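Long-range contacts in 5-formaminoimidazole-4-carboxamide-1-(beta)-D-ribofuranosyl 5'-monophosphate synthetase (PDB 2R7N), which catalyses the ATP- and formate-dependent, folate-independent formylation of AICAR to FAICAR in purine biosynthesis: residues A[228-233]-A[251-256]; A[205-210]-A[223-228]; A[294-299]-A[306-311]. All coordinates share one frame; numbering follows the deposited sequence.

Interaction 1 of 3, residues A[228-233]-A[251-256]; sequences RYESNI and PSYVIT. With ADP (adenosine-5'-diphosphate), chain D; FAI (5-(formylamino)-1-(5-O-phosphono-beta-D-ribofuranosyl)-1H-imidazole-4-carboxamide), chain E.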
loop_
_atom_site.group_PDB
_atom_site.type_symbol
_atom_site.label_atom_id
_atom_site.label_comp_id
_atom_site.label_asym_id
_atom_site.label_seq_id
_atom_site.Cartn_x
_atom_site.Cartn_y
_atom_site.Cartn_z
ATOM N N ARG A 228 -6.001 -13.366 -27.213
ATOM C CA ARG A 228 -7.060 -12.666 -27.912
ATOM C C ARG A 228 -8.405 -13.322 -27.706
ATOM O O ARG A 228 -8.529 -14.549 -27.608
ATOM C CB ARG A 228 -6.790 -12.646 -29.417
ATOM C CG ARG A 228 -5.419 -12.161 -29.779
ATOM C CD ARG A 228 -5.257 -10.785 -29.251
ATOM N NE ARG A 228 -4.308 -10.006 -30.020
ATOM C CZ ARG A 228 -3.586 -9.022 -29.501
ATOM N NH1 ARG A 228 -3.712 -8.738 -28.211
ATOM N NH2 ARG A 228 -2.735 -8.341 -30.266
ATOM N N TYR A 229 -9.415 -12.469 -27.688
ATOM C CA TYR A 229 -10.787 -12.876 -27.615
ATOM C C TYR A 229 -11.422 -12.276 -28.862
ATOM O O TYR A 229 -11.631 -11.054 -28.952
ATOM C CB TYR A 229 -11.392 -12.290 -26.357
ATOM C CG TYR A 229 -12.652 -12.944 -25.908
ATOM C CD1 TYR A 229 -12.817 -14.309 -26.019
ATOM C CD2 TYR A 229 -13.665 -12.201 -25.323
ATOM C CE1 TYR A 229 -13.970 -14.918 -25.580
ATOM C CE2 TYR A 229 -14.816 -12.801 -24.878
ATOM C CZ TYR A 229 -14.963 -14.161 -25.019
ATOM O OH TYR A 229 -16.116 -14.772 -24.597
ATOM N N GLU A 230 -11.696 -13.137 -29.838
ATOM C CA GLU A 230 -12.077 -12.693 -31.181
ATOM C C GLU A 230 -13.479 -13.138 -31.585
ATOM O O GLU A 230 -13.955 -14.185 -31.169
ATOM C CB GLU A 230 -11.026 -13.147 -32.188
ATOM C CG GLU A 230 -9.794 -12.261 -32.174
ATOM C CD GLU A 230 -8.538 -12.941 -32.692
ATOM O OE1 GLU A 230 -8.561 -14.170 -32.947
ATOM O OE2 GLU A 230 -7.514 -12.232 -32.827
ATOM N N SER A 231 -14.150 -12.299 -32.359
ATOM C CA SER A 231 -15.494 -12.567 -32.827
ATOM C C SER A 231 -15.469 -12.553 -34.364
ATOM O O SER A 231 -14.867 -11.660 -34.963
ATOM C CB SER A 231 -16.432 -11.486 -32.304
ATOM O OG SER A 231 -17.786 -11.890 -32.363
ATOM N N ASN A 232 -16.149 -13.508 -34.997
ATOM C CA ASN A 232 -17.048 -14.420 -34.292
ATOM C C ASN A 232 -16.399 -15.727 -33.859
ATOM O O ASN A 232 -17.010 -16.539 -33.159
ATOM C CB ASN A 232 -18.296 -14.698 -35.143
ATOM C CG ASN A 232 -18.006 -15.560 -36.384
ATOM O OD1 ASN A 232 -16.873 -15.994 -36.629
ATOM N ND2 ASN A 232 -19.048 -15.807 -37.173
ATOM N N ILE A 233 -15.149 -15.923 -34.250
ATOM C CA ILE A 233 -14.539 -17.236 -34.122
ATOM C C ILE A 233 -14.717 -17.836 -32.741
ATOM O O ILE A 233 -15.089 -19.006 -32.614
ATOM C CB ILE A 233 -13.041 -17.225 -34.519
ATOM C CG1 ILE A 233 -12.468 -18.647 -34.494
ATOM C CG2 ILE A 233 -12.260 -16.282 -33.623
ATOM C CD1 ILE A 233 -13.171 -19.600 -35.448
ATOM N N PRO A 251 -16.070 -18.161 -40.138
ATOM C CA PRO A 251 -15.269 -17.602 -39.058
ATOM C C PRO A 251 -14.830 -16.183 -39.378
ATOM O O PRO A 251 -14.415 -15.899 -40.498
ATOM C CB PRO A 251 -14.044 -18.525 -38.998
ATOM C CG PRO A 251 -14.043 -19.280 -40.289
ATOM C CD PRO A 251 -15.487 -19.395 -40.686
ATOM N N SER A 252 -14.969 -15.290 -38.409
ATOM C CA SER A 252 -14.278 -14.011 -38.473
ATOM C C SER A 252 -13.366 -13.905 -37.258
ATOM O O SER A 252 -13.512 -14.660 -36.289
ATOM C CB SER A 252 -15.250 -12.838 -38.557
ATOM O OG SER A 252 -16.439 -13.117 -37.849
ATOM N N TYR A 253 -12.416 -12.984 -37.327
ATOM C CA TYR A 253 -11.381 -12.858 -36.317
ATOM C C TYR A 253 -11.223 -11.400 -35.899
ATOM O O TYR A 253 -10.124 -10.860 -35.895
ATOM C CB TYR A 253 -10.056 -13.417 -36.856
ATOM C CG TYR A 253 -10.088 -14.911 -37.102
ATOM C CD1 TYR A 253 -9.583 -15.806 -36.159
ATOM C CD2 TYR A 253 -10.626 -15.431 -38.281
ATOM C CE1 TYR A 253 -9.615 -17.177 -36.384
ATOM C CE2 TYR A 253 -10.668 -16.804 -38.516
ATOM C CZ TYR A 253 -10.165 -17.666 -37.571
ATOM O OH TYR A 253 -10.213 -19.016 -37.812
ATOM N N VAL A 254 -12.338 -10.760 -35.574
ATOM C CA VAL A 254 -12.317 -9.381 -35.125
ATOM C C VAL A 254 -11.934 -9.330 -33.645
ATOM O O VAL A 254 -12.596 -9.951 -32.808
ATOM C CB VAL A 254 -13.690 -8.728 -35.286
ATOM C CG1 VAL A 254 -13.617 -7.247 -34.932
ATOM C CG2 VAL A 254 -14.210 -8.926 -36.698
ATOM N N ILE A 255 -10.859 -8.608 -33.325
ATOM C CA ILE A 255 -10.439 -8.468 -31.932
ATOM C C ILE A 255 -11.511 -7.731 -31.152
ATOM O O ILE A 255 -11.918 -6.640 -31.543
ATOM C CB ILE A 255 -9.104 -7.709 -31.785
ATOM C CG1 ILE A 255 -8.587 -7.849 -30.358
ATOM C CG2 ILE A 255 -9.276 -6.241 -32.150
ATOM C CD1 ILE A 255 -8.267 -9.284 -29.971
ATOM N N THR A 256 -11.985 -8.341 -30.067
ATOM C CA THR A 256 -13.029 -7.723 -29.270
ATOM C C THR A 256 -12.612 -7.557 -27.816
ATOM O O THR A 256 -13.247 -6.839 -27.058
ATOM C CB THR A 256 -14.330 -8.545 -29.296
ATOM O OG1 THR A 256 -14.070 -9.880 -28.841
ATOM C CG2 THR A 256 -14.911 -8.581 -30.689
HETATM P PB ADP D . -3.751 -8.992 -35.948
HETATM O O1B ADP D . -2.454 -8.342 -36.387
HETATM O O2B ADP D . -4.921 -8.731 -36.878
HETATM O O3B ADP D . -4.067 -8.793 -34.476
HETATM P PA ADP D . -3.724 -11.387 -37.431
HETATM O O1A ADP D . -2.392 -11.884 -37.942
HETATM O O2A ADP D . -4.665 -10.563 -38.267
HETATM O O3A ADP D . -3.448 -10.581 -36.064
HETATM O "O5'" ADP D . -4.578 -12.665 -36.988
HETATM C "C5'" ADP D . -5.922 -12.471 -36.587
HETATM C "C4'" ADP D . -6.252 -13.638 -35.677
HETATM O "O4'" ADP D . -6.315 -14.839 -36.454
HETATM C "C3'" ADP D . -5.159 -13.857 -34.638
HETATM O "O3'" ADP D . -5.444 -13.172 -33.417
HETATM C "C2'" ADP D . -5.122 -15.362 -34.461
HETATM O "O2'" ADP D . -6.019 -15.770 -33.428
HETATM C "C1'" ADP D . -5.610 -15.893 -35.806
HETATM N N9 ADP D . -4.396 -16.218 -36.560
HETATM C C8 ADP D . -3.585 -15.348 -37.190
HETATM N N7 ADP D . -2.530 -15.997 -37.755
HETATM C C5 ADP D . -2.665 -17.311 -37.475
HETATM C C6 ADP D . -1.917 -18.551 -37.778
HETATM N N6 ADP D . -0.768 -18.532 -38.498
HETATM N N1 ADP D . -2.402 -19.706 -37.285
HETATM C C2 ADP D . -3.537 -19.751 -36.558
HETATM N N3 ADP D . -4.275 -18.671 -36.253
HETATM C C4 ADP D . -3.889 -17.445 -36.674
HETATM O OP2 FAI E . -9.943 -0.034 -31.244
HETATM P P FAI E . -9.207 0.324 -32.644
HETATM O OP1 FAI E . -9.143 1.932 -32.686
HETATM O OP3 FAI E . -9.942 -0.194 -33.827
HETATM O O3 FAI E . -7.720 -0.230 -32.548
HETATM C C4 FAI E . -6.832 0.052 -33.634
HETATM C C FAI E . -5.915 -1.148 -33.901
HETATM O O FAI E . -5.695 -1.709 -32.608
HETATM C C3 FAI E . -6.578 -2.248 -34.755
HETATM O "O3'" FAI E . -5.799 -2.413 -35.948
HETATM C C2 FAI E . -6.500 -3.516 -33.901
HETATM O "O2'" FAI E . -5.843 -4.566 -34.626
HETATM C C1 FAI E . -5.603 -3.125 -32.731
HETATM N N FAI E . -6.207 -3.553 -31.460
HETATM C C5 FAI E . -7.214 -2.917 -30.852
HETATM N N1 FAI E . -7.514 -3.547 -29.715
HETATM C C3A FAI E . -6.695 -4.584 -29.604
HETATM C C6 FAI E . -6.754 -5.541 -28.425
HETATM O O5 FAI E . -7.512 -5.271 -27.491
HETATM N N2 FAI E . -5.976 -6.631 -28.488
HETATM C C7A FAI E . -5.863 -4.598 -30.707
HETATM N N3 FAI E . -4.875 -5.463 -30.968
HETATM C C8 FAI E . -3.582 -5.060 -30.994
HETATM O O6 FAI E . -3.139 -3.911 -30.804
#

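Interaction 2 of 3, residues A[205-210]-A[223-228]; sequences TNFCIH and LGMDKR. With FAI (5-(formylamino)-1-(5-O-phosphono-beta-D-ribofuranosyl)-1H-imidazole-4-carboxamide), chain E.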
loop_
_atom_site.group_PDB
_atom_site.type_symbol
_atom_site.label_atom_id
_atom_site.label_comp_id
_atom_site.label_asym_id
_atom_site.label_seq_id
_atom_site.Cartn_x
_atom_site.Cartn_y
_atom_site.Cartn_z
ATOM N N THR A 205 -1.618 -22.800 -28.543
ATOM C CA THR A 205 -2.132 -21.869 -27.559
ATOM C C THR A 205 -1.575 -20.462 -27.779
ATOM O O THR A 205 -0.373 -20.278 -27.927
ATOM C CB THR A 205 -1.801 -22.360 -26.162
ATOM O OG1 THR A 205 -0.504 -22.966 -26.180
ATOM C CG2 THR A 205 -2.823 -23.402 -25.713
ATOM N N ASN A 206 -2.481 -19.489 -27.814
ATOM C CA ASN A 206 -2.168 -18.079 -28.004
ATOM C C ASN A 206 -1.586 -17.391 -26.776
ATOM O O ASN A 206 -2.219 -17.321 -25.713
ATOM C CB ASN A 206 -3.444 -17.333 -28.389
ATOM C CG ASN A 206 -3.205 -15.858 -28.654
ATOM O OD1 ASN A 206 -4.104 -15.033 -28.457
ATOM N ND2 ASN A 206 -2.005 -15.517 -29.135
ATOM N N PHE A 207 -0.374 -16.877 -26.942
ATOM C CA PHE A 207 0.232 -15.988 -25.975
ATOM C C PHE A 207 0.661 -14.708 -26.694
ATOM O O PHE A 207 1.625 -14.722 -27.448
ATOM C CB PHE A 207 1.451 -16.647 -25.355
ATOM C CG PHE A 207 1.136 -17.870 -24.537
ATOM C CD1 PHE A 207 0.825 -17.757 -23.189
ATOM C CD2 PHE A 207 1.182 -19.137 -25.106
ATOM C CE1 PHE A 207 0.553 -18.883 -22.422
ATOM C CE2 PHE A 207 0.904 -20.268 -24.342
ATOM C CZ PHE A 207 0.586 -20.140 -23.001
ATOM N N CYS A 208 -0.081 -13.619 -26.495
ATOM C CA CYS A 208 0.390 -12.307 -26.912
ATOM C C CYS A 208 1.264 -11.755 -25.779
ATOM O O CYS A 208 0.779 -11.425 -24.699
ATOM C CB CYS A 208 -0.774 -11.387 -27.246
ATOM S SG CYS A 208 -1.967 -12.134 -28.411
ATOM N N ILE A 209 2.563 -11.698 -26.038
ATOM C CA ILE A 209 3.572 -11.452 -25.014
ATOM C C ILE A 209 4.061 -10.031 -25.065
ATOM O O ILE A 209 4.670 -9.604 -26.053
ATOM C CB ILE A 209 4.796 -12.337 -25.236
ATOM C CG1 ILE A 209 4.381 -13.816 -25.223
ATOM C CG2 ILE A 209 5.832 -12.040 -24.186
ATOM C CD1 ILE A 209 5.448 -14.754 -25.729
ATOM N N HIS A 210 3.816 -9.296 -23.991
ATOM C CA HIS A 210 4.140 -7.878 -23.980
ATOM C C HIS A 210 5.501 -7.620 -23.336
ATOM O O HIS A 210 5.722 -7.937 -22.170
ATOM C CB HIS A 210 3.015 -7.103 -23.309
ATOM C CG HIS A 210 1.657 -7.483 -23.813
ATOM N ND1 HIS A 210 1.092 -6.911 -24.933
ATOM C CD2 HIS A 210 0.764 -8.396 -23.365
ATOM C CE1 HIS A 210 -0.097 -7.447 -25.145
ATOM N NE2 HIS A 210 -0.319 -8.354 -24.210
ATOM N N LEU A 223 6.447 -7.844 -19.335
ATOM C CA LEU A 223 5.410 -7.143 -18.586
ATOM C C LEU A 223 4.150 -7.971 -18.423
ATOM O O LEU A 223 3.586 -8.051 -17.334
ATOM C CB LEU A 223 5.105 -5.778 -19.221
ATOM C CG LEU A 223 5.966 -4.609 -18.709
ATOM C CD1 LEU A 223 5.680 -4.346 -17.254
ATOM C CD2 LEU A 223 7.448 -4.856 -18.878
ATOM N N GLY A 224 3.703 -8.603 -19.495
ATOM C CA GLY A 224 2.534 -9.463 -19.382
ATOM C C GLY A 224 2.164 -10.254 -20.622
ATOM O O GLY A 224 2.894 -10.266 -21.620
ATOM N N MET A 225 1.003 -10.898 -20.554
ATOM C CA MET A 225 0.549 -11.798 -21.598
ATOM C C MET A 225 -0.962 -11.859 -21.585
ATOM O O MET A 225 -1.586 -11.930 -20.520
ATOM C CB MET A 225 1.085 -13.216 -21.364
ATOM C CG MET A 225 2.592 -13.344 -21.354
ATOM S SD MET A 225 3.018 -15.082 -21.266
ATOM C CE MET A 225 4.816 -14.952 -21.259
ATOM N N ASP A 226 -1.543 -11.854 -22.777
ATOM C CA ASP A 226 -2.961 -12.077 -22.931
ATOM C C ASP A 226 -3.191 -13.014 -24.112
ATOM O O ASP A 226 -2.344 -13.166 -24.995
ATOM C CB ASP A 226 -3.670 -10.752 -23.207
ATOM C CG ASP A 226 -3.410 -10.237 -24.627
ATOM O OD1 ASP A 226 -2.257 -9.834 -24.897
ATOM O OD2 ASP A 226 -4.352 -10.232 -25.465
ATOM N N LYS A 227 -4.360 -13.633 -24.138
ATOM C CA LYS A 227 -4.794 -14.282 -25.346
ATOM C C LYS A 227 -5.970 -13.498 -25.893
ATOM O O LYS A 227 -6.803 -13.000 -25.132
ATOM C CB LYS A 227 -5.154 -15.742 -25.101
ATOM C CG LYS A 227 -6.378 -15.948 -24.275
ATOM C CD LYS A 227 -6.858 -17.395 -24.349
ATOM C CE LYS A 227 -8.266 -17.468 -23.810
ATOM N NZ LYS A 227 -8.923 -18.740 -24.086
ATOM N N ARG A 228 -6.001 -13.366 -27.213
ATOM C CA ARG A 228 -7.060 -12.666 -27.912
ATOM C C ARG A 228 -8.405 -13.322 -27.706
ATOM O O ARG A 228 -8.529 -14.549 -27.608
ATOM C CB ARG A 228 -6.790 -12.646 -29.417
ATOM C CG ARG A 228 -5.419 -12.161 -29.779
ATOM C CD ARG A 228 -5.257 -10.785 -29.251
ATOM N NE ARG A 228 -4.308 -10.006 -30.020
ATOM C CZ ARG A 228 -3.586 -9.022 -29.501
ATOM N NH1 ARG A 228 -3.712 -8.738 -28.211
ATOM N NH2 ARG A 228 -2.735 -8.341 -30.266
HETATM O OP2 FAI E . -9.943 -0.034 -31.244
HETATM P P FAI E . -9.207 0.324 -32.644
HETATM O OP1 FAI E . -9.143 1.932 -32.686
HETATM O OP3 FAI E . -9.942 -0.194 -33.827
HETATM O O3 FAI E . -7.720 -0.230 -32.548
HETATM C C4 FAI E . -6.832 0.052 -33.634
HETATM C C FAI E . -5.915 -1.148 -33.901
HETATM O O FAI E . -5.695 -1.709 -32.608
HETATM C C3 FAI E . -6.578 -2.248 -34.755
HETATM O "O3'" FAI E . -5.799 -2.413 -35.948
HETATM C C2 FAI E . -6.500 -3.516 -33.901
HETATM O "O2'" FAI E . -5.843 -4.566 -34.626
HETATM C C1 FAI E . -5.603 -3.125 -32.731
HETATM N N FAI E . -6.207 -3.553 -31.460
HETATM C C5 FAI E . -7.214 -2.917 -30.852
HETATM N N1 FAI E . -7.514 -3.547 -29.715
HETATM C C3A FAI E . -6.695 -4.584 -29.604
HETATM C C6 FAI E . -6.754 -5.541 -28.425
HETATM O O5 FAI E . -7.512 -5.271 -27.491
HETATM N N2 FAI E . -5.976 -6.631 -28.488
HETATM C C7A FAI E . -5.863 -4.598 -30.707
HETATM N N3 FAI E . -4.875 -5.463 -30.968
HETATM C C8 FAI E . -3.582 -5.060 -30.994
HETATM O O6 FAI E . -3.139 -3.911 -30.804
HETATM O O HOH W 1 -6.746 -17.057 -28.712
#

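Interaction 3 of 3, residues A[294-299]-A[306-311]; sequences FCLQSL and LVVFEM. With ADP (adenosine-5'-diphosphate), chain D.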
loop_
_atom_site.group_PDB
_atom_site.type_symbol
_atom_site.label_atom_id
_atom_site.label_comp_id
_atom_site.label_asym_id
_atom_site.label_seq_id
_atom_site.Cartn_x
_atom_site.Cartn_y
_atom_site.Cartn_z
ATOM N N PHE A 294 6.652 -3.430 -26.875
ATOM C CA PHE A 294 6.383 -4.178 -28.089
ATOM C C PHE A 294 5.775 -5.535 -27.752
ATOM O O PHE A 294 5.909 -6.032 -26.627
ATOM C CB PHE A 294 7.642 -4.324 -28.952
ATOM C CG PHE A 294 8.700 -5.231 -28.378
ATOM C CD1 PHE A 294 8.702 -6.587 -28.671
ATOM C CD2 PHE A 294 9.721 -4.717 -27.591
ATOM C CE1 PHE A 294 9.681 -7.425 -28.169
ATOM C CE2 PHE A 294 10.709 -5.546 -27.077
ATOM C CZ PHE A 294 10.696 -6.903 -27.371
ATOM N N CYS A 295 5.104 -6.132 -28.729
ATOM C CA CYS A 295 4.397 -7.386 -28.502
ATOM C C CYS A 295 4.743 -8.432 -29.547
ATOM O O CYS A 295 4.768 -8.135 -30.744
ATOM C CB CYS A 295 2.892 -7.128 -28.512
ATOM S SG CYS A 295 1.883 -8.578 -28.259
ATOM N N LEU A 296 5.043 -9.643 -29.091
ATOM C CA LEU A 296 5.077 -10.814 -29.970
ATOM C C LEU A 296 3.773 -11.581 -29.792
ATOM O O LEU A 296 3.519 -12.142 -28.726
ATOM C CB LEU A 296 6.275 -11.721 -29.657
ATOM C CG LEU A 296 7.644 -11.073 -29.890
ATOM C CD1 LEU A 296 8.771 -12.057 -29.644
ATOM C CD2 LEU A 296 7.735 -10.487 -31.286
ATOM N N GLN A 297 2.937 -11.578 -30.826
ATOM C CA GLN A 297 1.687 -12.333 -30.811
ATOM C C GLN A 297 1.947 -13.732 -31.342
ATOM O O GLN A 297 2.031 -13.945 -32.542
ATOM C CB GLN A 297 0.646 -11.628 -31.663
ATOM C CG GLN A 297 0.417 -10.204 -31.235
ATOM C CD GLN A 297 -0.287 -9.392 -32.284
ATOM O OE1 GLN A 297 0.217 -8.352 -32.709
ATOM N NE2 GLN A 297 -1.463 -9.858 -32.717
ATOM N N SER A 298 2.089 -14.687 -30.438
ATOM C CA SER A 298 2.572 -15.999 -30.808
ATOM C C SER A 298 1.558 -17.116 -30.579
ATOM O O SER A 298 0.474 -16.901 -30.031
ATOM C CB SER A 298 3.848 -16.299 -30.038
ATOM O OG SER A 298 3.575 -16.384 -28.647
ATOM N N LEU A 299 1.923 -18.314 -31.023
ATOM C CA LEU A 299 1.129 -19.502 -30.785
ATOM C C LEU A 299 2.074 -20.588 -30.347
ATOM O O LEU A 299 3.141 -20.778 -30.932
ATOM C CB LEU A 299 0.364 -19.924 -32.039
ATOM C CG LEU A 299 -0.899 -19.098 -32.329
ATOM C CD1 LEU A 299 -1.295 -19.134 -33.802
ATOM C CD2 LEU A 299 -2.050 -19.545 -31.441
ATOM N N LEU A 306 7.215 -21.494 -29.678
ATOM C CA LEU A 306 6.360 -20.335 -29.866
ATOM C C LEU A 306 6.563 -19.769 -31.254
ATOM O O LEU A 306 7.674 -19.412 -31.639
ATOM C CB LEU A 306 6.664 -19.256 -28.821
ATOM C CG LEU A 306 6.226 -19.467 -27.369
ATOM C CD1 LEU A 306 7.121 -18.651 -26.449
ATOM C CD2 LEU A 306 4.757 -19.083 -27.199
ATOM N N VAL A 307 5.475 -19.674 -31.998
ATOM C CA VAL A 307 5.541 -19.233 -33.368
ATOM C C VAL A 307 4.845 -17.887 -33.470
ATOM O O VAL A 307 3.669 -17.757 -33.146
ATOM C CB VAL A 307 4.850 -20.256 -34.318
ATOM C CG1 VAL A 307 4.869 -19.746 -35.763
ATOM C CG2 VAL A 307 5.520 -21.629 -34.210
ATOM N N VAL A 308 5.571 -16.888 -33.939
ATOM C CA VAL A 308 5.055 -15.528 -33.976
ATOM C C VAL A 308 4.323 -15.265 -35.286
ATOM O O VAL A 308 4.926 -15.269 -36.361
ATOM C CB VAL A 308 6.211 -14.518 -33.832
ATOM C CG1 VAL A 308 5.685 -13.097 -33.760
ATOM C CG2 VAL A 308 7.061 -14.869 -32.619
ATOM N N PHE A 309 3.025 -15.024 -35.194
ATOM C CA PHE A 309 2.212 -14.824 -36.373
ATOM C C PHE A 309 1.938 -13.344 -36.585
ATOM O O PHE A 309 1.371 -12.943 -37.600
ATOM C CB PHE A 309 0.894 -15.589 -36.242
ATOM C CG PHE A 309 -0.031 -15.037 -35.186
ATOM C CD1 PHE A 309 -0.790 -13.905 -35.436
ATOM C CD2 PHE A 309 -0.160 -15.668 -33.960
ATOM C CE1 PHE A 309 -1.644 -13.396 -34.480
ATOM C CE2 PHE A 309 -1.011 -15.159 -32.994
ATOM C CZ PHE A 309 -1.751 -14.021 -33.252
ATOM N N GLU A 310 2.330 -12.534 -35.612
ATOM C CA GLU A 310 2.140 -11.090 -35.696
ATOM C C GLU A 310 2.998 -10.408 -34.636
ATOM O O GLU A 310 3.441 -11.043 -33.674
ATOM C CB GLU A 310 0.664 -10.735 -35.511
ATOM C CG GLU A 310 0.307 -9.282 -35.786
ATOM C CD GLU A 310 0.469 -8.891 -37.246
ATOM O OE1 GLU A 310 0.137 -9.712 -38.131
ATOM O OE2 GLU A 310 0.921 -7.754 -37.509
ATOM N N MET A 311 3.249 -9.120 -34.826
ATOM C CA MET A 311 3.978 -8.344 -33.839
ATOM C C MET A 311 3.563 -6.884 -33.857
ATOM O O MET A 311 3.156 -6.353 -34.888
ATOM C CB MET A 311 5.479 -8.443 -34.068
ATOM C CG MET A 311 5.978 -7.548 -35.171
ATOM S SD MET A 311 7.676 -7.022 -34.908
ATOM C CE MET A 311 7.423 -5.448 -34.101
HETATM P PB ADP D . -3.751 -8.992 -35.948
HETATM O O1B ADP D . -2.454 -8.342 -36.387
HETATM O O2B ADP D . -4.921 -8.731 -36.878
HETATM O O3B ADP D . -4.067 -8.793 -34.476
HETATM P PA ADP D . -3.724 -11.387 -37.431
HETATM O O1A ADP D . -2.392 -11.884 -37.942
HETATM O O2A ADP D . -4.665 -10.563 -38.267
HETATM O O3A ADP D . -3.448 -10.581 -36.064
HETATM O "O5'" ADP D . -4.578 -12.665 -36.988
HETATM C "C5'" ADP D . -5.922 -12.471 -36.587
HETATM C "C4'" ADP D . -6.252 -13.638 -35.677
HETATM O "O4'" ADP D . -6.315 -14.839 -36.454
HETATM C "C3'" ADP D . -5.159 -13.857 -34.638
HETATM O "O3'" ADP D . -5.444 -13.172 -33.417
HETATM C "C2'" ADP D . -5.122 -15.362 -34.461
HETATM O "O2'" ADP D . -6.019 -15.770 -33.428
HETATM C "C1'" ADP D . -5.610 -15.893 -35.806
HETATM N N9 ADP D . -4.396 -16.218 -36.560
HETATM C C8 ADP D . -3.585 -15.348 -37.190
HETATM N N7 ADP D . -2.530 -15.997 -37.755
HETATM C C5 ADP D . -2.665 -17.311 -37.475
HETATM C C6 ADP D . -1.917 -18.551 -37.778
HETATM N N6 ADP D . -0.768 -18.532 -38.498
HETATM N N1 ADP D . -2.402 -19.706 -37.285
HETATM C C2 ADP D . -3.537 -19.751 -36.558
HETATM N N3 ADP D . -4.275 -18.671 -36.253
HETATM C C4 ADP D . -3.889 -17.445 -36.674
#

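Interaction 1 of 3, residues A[228-233]-A[251-256]
I255 lays its CD1 methyl against the aliphatic part of R228, 3.4 Å from R228 CD, while I255 CG1 rests on the carboxamide of the product FAICAR. R228 bends at its second torsion (chi2 -59°), which carries the guanidinium past this methyl until N2 of that carboxamide lies over one face of the guanidinium, near its rim, 3.1 Å from R228 NH1. D316 and D226 hold the guanidinium by salt bridges; with an alanine in place of this arginine, both would probably lose their cationic partner and the product's N2 the group beside it. On the same face of the sheet, E230 reaches the ADP ribose: ADP O2' donates to E230 OE1 at 3.0 Å, and O3' meets E230 OE2. R238 of a neighbouring subunit pairs with E230 OE1, which also meets the edge of the Y253 ring. I233 sits across one face of that ring in a CH-pi contact, CB 4.2 Å from the centroid. The antiparallel pairing runs through S231 and V254, bonded both ways, and two donors of T256 converge on Y229 O, N and OG1, the hydroxyl from above the carbonyl plane at 2.7 Å. Past the corner at S231, with a cis peptide before N232, side chains join the pairing: S252 N donates to N232 OD1 at 2.7 Å, and N232 N to S252 OG, a hydroxyl also bonded to E302 of a neighbouring subunit, while I233 N still donates to S252 O. Apolar packing, charge and ribose hydroxyls thus meet on one strand pair, consistent with a wall shared by the nucleotide and product sites.

Interaction 2 of 3, residues A[205-210]-A[223-228]
A buried imidazole and carboxylate meet at very close range: H210 NE2 donates to D226 OD1 at 2.5 Å, between neighbouring strands of one hairpin. The bond lies near the plane of the ring and reaches the oxygen on its anti side, with ring and carboxylate planes 23° apart. D226 CG stands between its backbone N and carbonyl carbon (chi1 73°), which swings OD1 back to the histidine; OD2 spends its syn lone pair on R228 NH1, 3.2 Å away, in a salt bridge, while D316 takes R228 NH2. The carboxylate therefore links the histidine to the arginine, and the two cationic or potentially cationic partners would be expected to stabilise its negative charge. C208 SG lies over the guanidinium face of R228 opposite the one that meets FAICAR, 3.5 Å from R228 NE. N206 extends its amide, CG anti to the backbone N (chi1 -178°), so that OD1 takes the place of a main-chain acceptor and receives R228 N at 2.8 Å, nearly straight along its C=O. On the other face of the sheet, M225 runs beside I209, its CE 4.1 Å from I209 CG1, and makes an oblique Met-aromatic contact with F207, SD to CD1 4.0 Å. F207 also meets Y229 of a neighbouring subunit edge-to-face. C208 and D226 are bonded both ways through their backbones, and H210 N donates to G224 O. At the far end L223 N and, weakly, G224 N both turn to H210 O, forming a classic beta bulge in the antiparallel hairpin of strands 205-214 and 219-230, within the ATP-grasp region.

Interaction 3 of 3, residues A[294-299]-A[306-311]
Backbone hydrogen bonds set the frame: L299 and V307 are joined in both directions, and Q297 N donates to E310 O at 2.9 Å. Q297 O is shared, taking F309 N at 3.0 Å and E310 N only weakly, so F309 and E310 face one residue in a classic beta bulge. Ring contacts come next. F309 CG lies between its backbone N and carbonyl carbon (chi1 68°), which folds the ring back over the strand: Q297 O and CB approach one face, with CB 4.2 Å from the centroid in a CH-pi contact, while ADP N9 lies over the opposite face. L299 CD1 touches F309 CD2 at 3.7 Å and ADP C2 at 3.6 Å. The apolar part on the other face joins L296 CD2 to V308 CG1 and M311 CB. Among polar side chains, Q297 and the poorly ordered E310 run side by side toward the diphosphate. Q297 NE2 makes a weak bond to ADP O3B at 3.3 Å, and S298 OG bonds to F207 O of the next strand. Q297 and E310 are predicted magnesium ligands, so this amide and carboxylate beside the phosphates probably help form the metal site.

Overall arrangement
All three contacts are buried and belong to one antiparallel five-stranded sheet. Interactions 1 and 2 use strand 219-230 and share R228. Interaction 2 pairs that strand with 205-214 in the middle of the sheet, whereas interactions 1 and 3 take in its two outermost strands, 253-263 and 306-312. The centres of interactions 2 and 3 lie about 8 Å apart, bridged by a probable bond from I209 N to L296 O; those of 1 and 3 are about 17 Å apart, yet both touch ADP. Interactions 1 and 2 both meet neighbouring subunits and FAICAR, the first adding the ADP ribose, the second a histidine-carboxylate-arginine chain; interaction 3, untouched by other chains, faces base and phosphates.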